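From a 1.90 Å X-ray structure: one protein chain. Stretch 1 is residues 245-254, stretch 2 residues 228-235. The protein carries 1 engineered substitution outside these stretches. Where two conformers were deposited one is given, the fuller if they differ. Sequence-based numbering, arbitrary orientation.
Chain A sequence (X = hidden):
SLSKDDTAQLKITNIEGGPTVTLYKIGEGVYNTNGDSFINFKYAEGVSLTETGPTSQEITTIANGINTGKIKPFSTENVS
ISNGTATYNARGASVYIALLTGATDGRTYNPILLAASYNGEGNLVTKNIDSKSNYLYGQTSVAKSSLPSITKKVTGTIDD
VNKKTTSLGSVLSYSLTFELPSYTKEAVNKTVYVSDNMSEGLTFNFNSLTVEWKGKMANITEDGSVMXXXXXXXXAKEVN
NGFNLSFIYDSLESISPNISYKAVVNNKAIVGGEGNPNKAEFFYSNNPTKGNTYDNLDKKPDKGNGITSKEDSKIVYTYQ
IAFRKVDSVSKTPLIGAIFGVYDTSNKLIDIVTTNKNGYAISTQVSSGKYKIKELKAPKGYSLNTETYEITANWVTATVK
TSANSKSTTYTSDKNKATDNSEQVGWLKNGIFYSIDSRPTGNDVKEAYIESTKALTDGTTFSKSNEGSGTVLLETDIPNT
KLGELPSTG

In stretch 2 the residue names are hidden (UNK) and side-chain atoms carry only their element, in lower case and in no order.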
ATOM      1  N   LEU A 245       6.622   4.398  -8.464  1.00 15.29           N
ATOM      2  CA  LEU A 245       6.453   4.023  -9.857  1.00 15.38           C
ATOM      3  C   LEU A 245       5.379   4.942 -10.468  1.00 15.46           C
ATOM      4  O   LEU A 245       4.202   4.887 -10.098  1.00 14.19           O
ATOM      5  CB  LEU A 245       6.078   2.543  -9.991  1.00 16.36           C
ATOM      6  CG  LEU A 245       6.493   1.845 -11.291  1.00 17.21           C
ATOM      7  CD1 LEU A 245       6.074   0.389 -11.303  1.00 18.18           C
ATOM      8  CD2 LEU A 245       5.923   2.565 -12.489  1.00 17.66           C
ATOM      9  N   SER A 246       5.804   5.798 -11.387  1.00 15.37           N
ATOM     10  CA  SER A 246       4.896   6.719 -12.043  1.00 16.25           C
ATOM     11  C   SER A 246       4.603   6.163 -13.415  1.00 16.77           C
ATOM     12  O   SER A 246       5.530   5.943 -14.198  1.00 18.26           O
ATOM     13  CB  SER A 246       5.515   8.127 -12.146  1.00 15.82           C
ATOM     14  OG  SER A 246       4.637   9.023 -12.813  1.00 15.83           O
ATOM     15  N   PHE A 247       3.328   5.938 -13.719  1.00 16.68           N
ATOM     16  CA  PHE A 247       2.951   5.476 -15.060  1.00 16.59           C
ATOM     17  C   PHE A 247       2.569   6.637 -15.968  1.00 16.94           C
ATOM     18  O   PHE A 247       2.258   7.734 -15.503  1.00 16.12           O
ATOM     19  CB  PHE A 247       1.781   4.498 -14.999  1.00 17.53           C
ATOM     20  CG  PHE A 247       2.109   3.178 -14.346  1.00 17.18           C
ATOM     21  CD1 PHE A 247       2.755   2.180 -15.057  1.00 17.44           C
ATOM     22  CD2 PHE A 247       1.733   2.928 -13.033  1.00 17.41           C
ATOM     23  CE1 PHE A 247       3.040   0.963 -14.472  1.00 17.59           C
ATOM     24  CE2 PHE A 247       2.011   1.707 -12.440  1.00 17.27           C
ATOM     25  CZ  PHE A 247       2.675   0.732 -13.151  1.00 17.46           C
ATOM     26  N   ILE A 248       2.605   6.369 -17.269  1.00 16.49           N
ATOM     27  CA  ILE A 248       2.236   7.325 -18.294  1.00 17.55           C
ATOM     28  C   ILE A 248       0.822   6.999 -18.758  1.00 16.16           C
ATOM     29  O   ILE A 248       0.614   6.078 -19.570  1.00 15.14           O
ATOM     30  CB  ILE A 248       3.238   7.262 -19.472  1.00 18.98           C
ATOM     31  CG1 ILE A 248       4.662   7.433 -18.928  1.00 20.27           C
ATOM     32  CG2 ILE A 248       2.876   8.295 -20.542  1.00 19.29           C
ATOM     33  CD1 ILE A 248       5.751   7.291 -19.979  1.00 21.92           C
ATOM     34  N   TYR A 249      -0.148   7.761 -18.242  1.00 16.01           N
ATOM     35  CA  TYR A 249      -1.587   7.437 -18.407  1.00 15.94           C
ATOM     36  C   TYR A 249      -1.977   7.017 -19.812  1.00 16.57           C
ATOM     37  O   TYR A 249      -2.609   5.968 -20.014  1.00 16.18           O
ATOM     38  CB  TYR A 249      -2.475   8.610 -17.979  1.00 15.30           C
ATOM     39  CG  TYR A 249      -3.956   8.324 -18.092  1.00 15.00           C
ATOM     40  CD1 TYR A 249      -4.632   7.648 -17.077  1.00 14.95           C
ATOM     41  CD2 TYR A 249      -4.694   8.746 -19.200  1.00 15.57           C
ATOM     42  CE1 TYR A 249      -5.969   7.383 -17.166  1.00 15.16           C
ATOM     43  CE2 TYR A 249      -6.049   8.487 -19.306  1.00 15.42           C
ATOM     44  CZ  TYR A 249      -6.684   7.812 -18.280  1.00 15.84           C
ATOM     45  OH  TYR A 249      -8.030   7.563 -18.331  1.00 15.78           O
ATOM     46  N   ASP A 250      -1.605   7.847 -20.780  1.00 18.63           N
ATOM     47  CA  ASP A 250      -1.987   7.615 -22.168  1.00 21.06           C
ATOM     48  C   ASP A 250      -1.448   6.271 -22.691  1.00 21.25           C
ATOM     49  O   ASP A 250      -2.165   5.573 -23.423  1.00 24.16           O
ATOM     50  CB  ASP A 250      -1.569   8.794 -23.059  1.00 22.82           C
ATOM     51  CG  ASP A 250      -2.378  10.062 -22.774  1.00 24.98           C
ATOM     52  OD1 ASP A 250      -3.507   9.958 -22.265  1.00 25.49           O
ATOM     53  OD2 ASP A 250      -1.891  11.172 -23.064  1.00 26.95           O
ATOM     54  N   SER A 251      -0.231   5.893 -22.281  0.70 20.26           N
ATOM     55  CA  SER A 251       0.394   4.640 -22.735  0.70 19.77           C
ATOM     56  C   SER A 251      -0.284   3.364 -22.215  0.70 19.48           C
ATOM     57  O   SER A 251      -0.022   2.270 -22.716  0.70 18.00           O
ATOM     58  CB  SER A 251       1.873   4.600 -22.326  0.70 20.71           C
ATOM     59  OG  SER A 251       2.014   4.229 -20.958  0.70 20.42           O
ATOM     60  N   LEU A 252      -1.129   3.498 -21.195  1.00 19.14           N
ATOM     61  CA  LEU A 252      -1.790   2.335 -20.588  1.00 18.58           C
ATOM     62  C   LEU A 252      -2.987   1.818 -21.377  1.00 19.19           C
ATOM     63  O   LEU A 252      -3.420   0.675 -21.170  1.00 17.76           O
ATOM     64  CB  LEU A 252      -2.194   2.625 -19.146  1.00 18.29           C
ATOM     65  CG  LEU A 252      -1.073   3.010 -18.174  1.00 17.58           C
ATOM     66  CD1 LEU A 252      -1.620   3.163 -16.758  1.00 17.52           C
ATOM     67  CD2 LEU A 252       0.071   2.002 -18.198  1.00 17.59           C
ATOM     68  N   GLU A 253      -3.520   2.629 -22.298  1.00 20.11           N
ATOM     69  CA  GLU A 253      -4.673   2.218 -23.113  1.00 21.12           C
ATOM     70  C   GLU A 253      -5.834   1.742 -22.222  1.00 21.16           C
ATOM     71  O   GLU A 253      -6.477   0.746 -22.523  1.00 20.12           O
ATOM     72  CB  GLU A 253      -4.281   1.106 -24.113  1.00 23.27           C
ATOM     73  CG  GLU A 253      -3.231   1.503 -25.129  1.00 24.05           C
ATOM     74  CD  GLU A 253      -2.597   0.330 -25.847  1.00 26.60           C
ATOM     75  OE1 GLU A 253      -3.138  -0.807 -25.854  1.00 28.67           O
ATOM     76  OE2 GLU A 253      -1.523   0.555 -26.423  1.00 28.25           O
ATOM     77  N   SER A 254      -6.041   2.426 -21.101  1.00 21.28           N
ATOM     78  CA  SER A 254      -7.099   2.091 -20.135  1.00 22.25           C
ATOM     79  C   SER A 254      -7.049   0.656 -19.575  1.00 21.63           C
ATOM     80  O   SER A 254      -8.066   0.121 -19.137  1.00 21.28           O
ATOM     81  CB  SER A 254      -8.480   2.365 -20.747  1.00 24.16           C
ATOM     82  OG  SER A 254      -8.515   3.636 -21.384  1.00 25.02           O
ATOM     83  N   UNK A 228       7.392  -2.204 -22.200  1.00 15.54           N
ATOM     84  CA  UNK A 228       6.613  -3.291 -22.793  1.00 17.37           C
ATOM     85  C   UNK A 228       6.368  -2.963 -24.264  1.00 19.68           C
ATOM     86  O   UNK A 228       6.034  -1.824 -24.605  1.00 20.64           O
ATOM     87  c   UNK A 228       4.577  -4.787 -22.618  1.00 18.78           C
ATOM     88  c   UNK A 228       5.227  -3.492 -22.129  1.00 17.84           C
ATOM     89  c   UNK A 228       5.338  -3.525 -20.622  1.00 18.47           C
ATOM     90  N   UNK A 229       6.509  -3.958 -25.126  1.00 21.43           N
ATOM     91  CA  UNK A 229       6.304  -3.797 -26.585  1.00 23.26           C
ATOM     92  C   UNK A 229       6.974  -2.541 -27.193  1.00 21.48           C
ATOM     93  O   UNK A 229       6.385  -1.861 -28.034  1.00 22.04           O
ATOM     94  c   UNK A 229       4.798  -3.929 -26.992  1.00 24.80           C
ATOM     95  c   UNK A 229       3.748  -3.132 -26.204  1.00 25.18           C
ATOM     96  o   UNK A 229       1.944  -4.668 -26.644  1.00 24.91           O
ATOM     97  c   UNK A 229       2.300  -3.481 -26.589  1.00 25.44           C
ATOM     98  o   UNK A 229       1.490  -2.559 -26.827  1.00 24.88           O
ATOM     99  N   UNK A 230       8.230  -2.292 -26.786  1.00 19.65           N
ATOM    100  CA  UNK A 230       9.000  -1.098 -27.162  1.00 18.41           C
ATOM    101  C   UNK A 230       8.365   0.218 -26.692  1.00 18.26           C
ATOM    102  O   UNK A 230       8.769   1.299 -27.124  1.00 18.75           O
ATOM    103  n   UNK A 230      10.400  -2.387 -30.385  1.00 17.55           N
ATOM    104  o   UNK A 230      11.322  -2.282 -28.331  1.00 16.85           O
ATOM    105  c   UNK A 230       9.295  -1.043 -28.690  1.00 18.02           C
ATOM    106  c   UNK A 230      10.426  -1.967 -29.113  1.00 18.04           C
ATOM    107  N   UNK A 231       7.383   0.123 -25.811  1.00 17.94           N
ATOM    108  CA  UNK A 231       6.711   1.283 -25.258  1.00 18.45           C
ATOM    109  C   UNK A 231       7.116   1.448 -23.814  1.00 18.30           C
ATOM    110  O   UNK A 231       7.110   0.494 -23.047  1.00 18.89           O
ATOM    111  c   UNK A 231       5.187   1.108 -25.318  1.00 18.29           C
ATOM    112  c   UNK A 231       4.458   2.290 -24.690  1.00 18.60           C
ATOM    113  o   UNK A 231       4.784   0.974 -26.678  1.00 18.68           O
ATOM    114  N   UNK A 232       7.458   2.661 -23.439  1.00 18.40           N
ATOM    115  CA  UNK A 232       7.688   2.977 -22.035  1.00 19.00           C
ATOM    116  C   UNK A 232       6.350   3.316 -21.362  1.00 18.17           C
ATOM    117  O   UNK A 232       5.731   4.335 -21.675  1.00 18.91           O
ATOM    118  c   UNK A 232       9.093   4.453 -20.521  1.00 22.52           C
ATOM    119  n   UNK A 232      11.458   7.437 -20.329  1.00 32.12           N
ATOM    120  c   UNK A 232      11.033   6.032 -20.622  1.00 29.02           C
ATOM    121  c   UNK A 232       9.556   5.891 -20.371  1.00 25.51           C
ATOM    122  c   UNK A 232       8.643   4.157 -21.933  1.00 20.27           C
ATOM    123  N   UNK A 233       5.896   2.474 -20.439  1.00 16.55           N
ATOM    124  CA  UNK A 233       4.613   2.730 -19.784  1.00 15.84           C
ATOM    125  C   UNK A 233       4.773   3.384 -18.415  1.00 15.67           C
ATOM    126  O   UNK A 233       3.787   3.768 -17.783  1.00 15.35           O
ATOM    127  c   UNK A 233       3.498  -0.716 -18.323  1.00 14.32           C
ATOM    128  c   UNK A 233       4.416   0.413 -18.735  1.00 14.59           C
ATOM    129  c   UNK A 233       3.435   0.886 -21.005  1.00 15.62           C
ATOM    130  c   UNK A 233       3.746   1.461 -19.633  1.00 15.30           C
ATOM    131  N   UNK A 234       6.002   3.481 -17.939  1.00 15.07           N
ATOM    132  CA  UNK A 234       6.255   4.103 -16.667  1.00 15.07           C
ATOM    133  C   UNK A 234       7.731   4.081 -16.318  1.00 15.85           C
ATOM    134  O   UNK A 234       8.561   3.648 -17.114  1.00 16.15           O
ATOM    135  N   UNK A 235       8.038   4.554 -15.121  1.00 16.17           N
ATOM    136  CA  UNK A 235       9.405   4.589 -14.602  1.00 16.15           C
ATOM    137  C   UNK A 235       9.329   4.316 -13.106  1.00 16.03           C
ATOM    138  O   UNK A 235       8.481   4.881 -12.395  1.00 15.42           O
ATOM    139  c   UNK A 235      10.021   6.390 -16.278  1.00 18.19           C
ATOM    140  c   UNK A 235      10.680   7.729 -16.500  1.00 19.22           C
ATOM    141  c   UNK A 235      10.083   5.952 -14.811  1.00 17.10           C
ATOM    142  c   UNK A 235      11.542   5.904 -14.387  1.00 16.62           C
TER

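Position 228 carries three carbons, one attached to CA and bearing the other two, and touches nothing on stretch 1. A fork at the first carbon with no heteroatom is valine, Val228. Its backbone opens a type I' turn: its N donates to O of position 231 at 2.8 Å, and N of 231 returns a bond to its O at 2.7 Å.

Position 229 has three carbons in a row, the third holding two oxygens. One of these oxygens lies 4.4 Å from OE2 of Glu253, a proximity of like charges that contributes no attraction; both carboxylates find hydrogen bonds elsewhere in the structure. That carboxylate makes it Glu229, the near oxygen being OE2, since the same ending on a chain one carbon shorter would be aspartate.

Position 230 shows two carbons, the second carrying one oxygen and one nitrogen, out of reach of stretch 1. The element labels settle the amide: Asn230. Its phi/psi of 61/13 is left-handed, as is that of Glu229, which is what a type I' turn asks of its two central residues.

Position 231 has one carbon bearing an oxygen and a carbon, and that outer carbon is 4.2 Å from CB of Ser251. The branched pattern is that of threonine, with CG2 making the contact. Thr231 closes the turn and begins the strand.

At 232 four carbons run in a row and end in nitrogen. The third carbon is 4.1 Å from CD1 of Ile248, while the backbone O sits 3.4 Å from that same CD1. The residue is Lys232, and its aliphatic portion serves the contact through CD.

Position 233 has four carbons, forked at the first, with one arm two carbons long. The end carbon of that longer arm lies 4.2 Å from CE1 of Phe247; the forked carbon, CB, lies 4.0 Å from CD2 of Leu252, and OG of Ser251 comes within 3.5 Å of that CB. This is isoleucine, its end carbon CD1; leucine would fork one carbon later. Ile233 has the largest area covered by stretch 1 of any residue here.

Position 234 has no side-chain atoms. Its CA is 3.9 Å from CA of Phe247 and 3.2 Å from O of Ser246. An ideal CB would clash, at 2.9 Å from O of Ser246 and 3.0 Å from CD1 of Phe247. It is Gly234.

Position 235 repeats the four-carbon fork of 233. Its side chain leaves on the same sheet face as that of Ser246, while Phe247 uses the other. It is Ile235.

The rule of the contact is an antiparallel backbone ladder with a side-chain cluster at its end. Ser246 and Ile235 exchange two bonds, N of each to O of the other, both 3.0 Å; beyond the close Phe247–Gly234 pair, N of Ile248 donates to O of Ile233 at 2.9 Å. That O also lies at the edge of the Phe247 ring, 3.3 Å from CD1. Past the ladder, stretch 1 turns back, OG of Ser251 bonds to O of Ile248 at 2.7 Å, and Ser251 and Leu252 both reach Ile233.

Stretch 2 (228-235) VENTKIGI
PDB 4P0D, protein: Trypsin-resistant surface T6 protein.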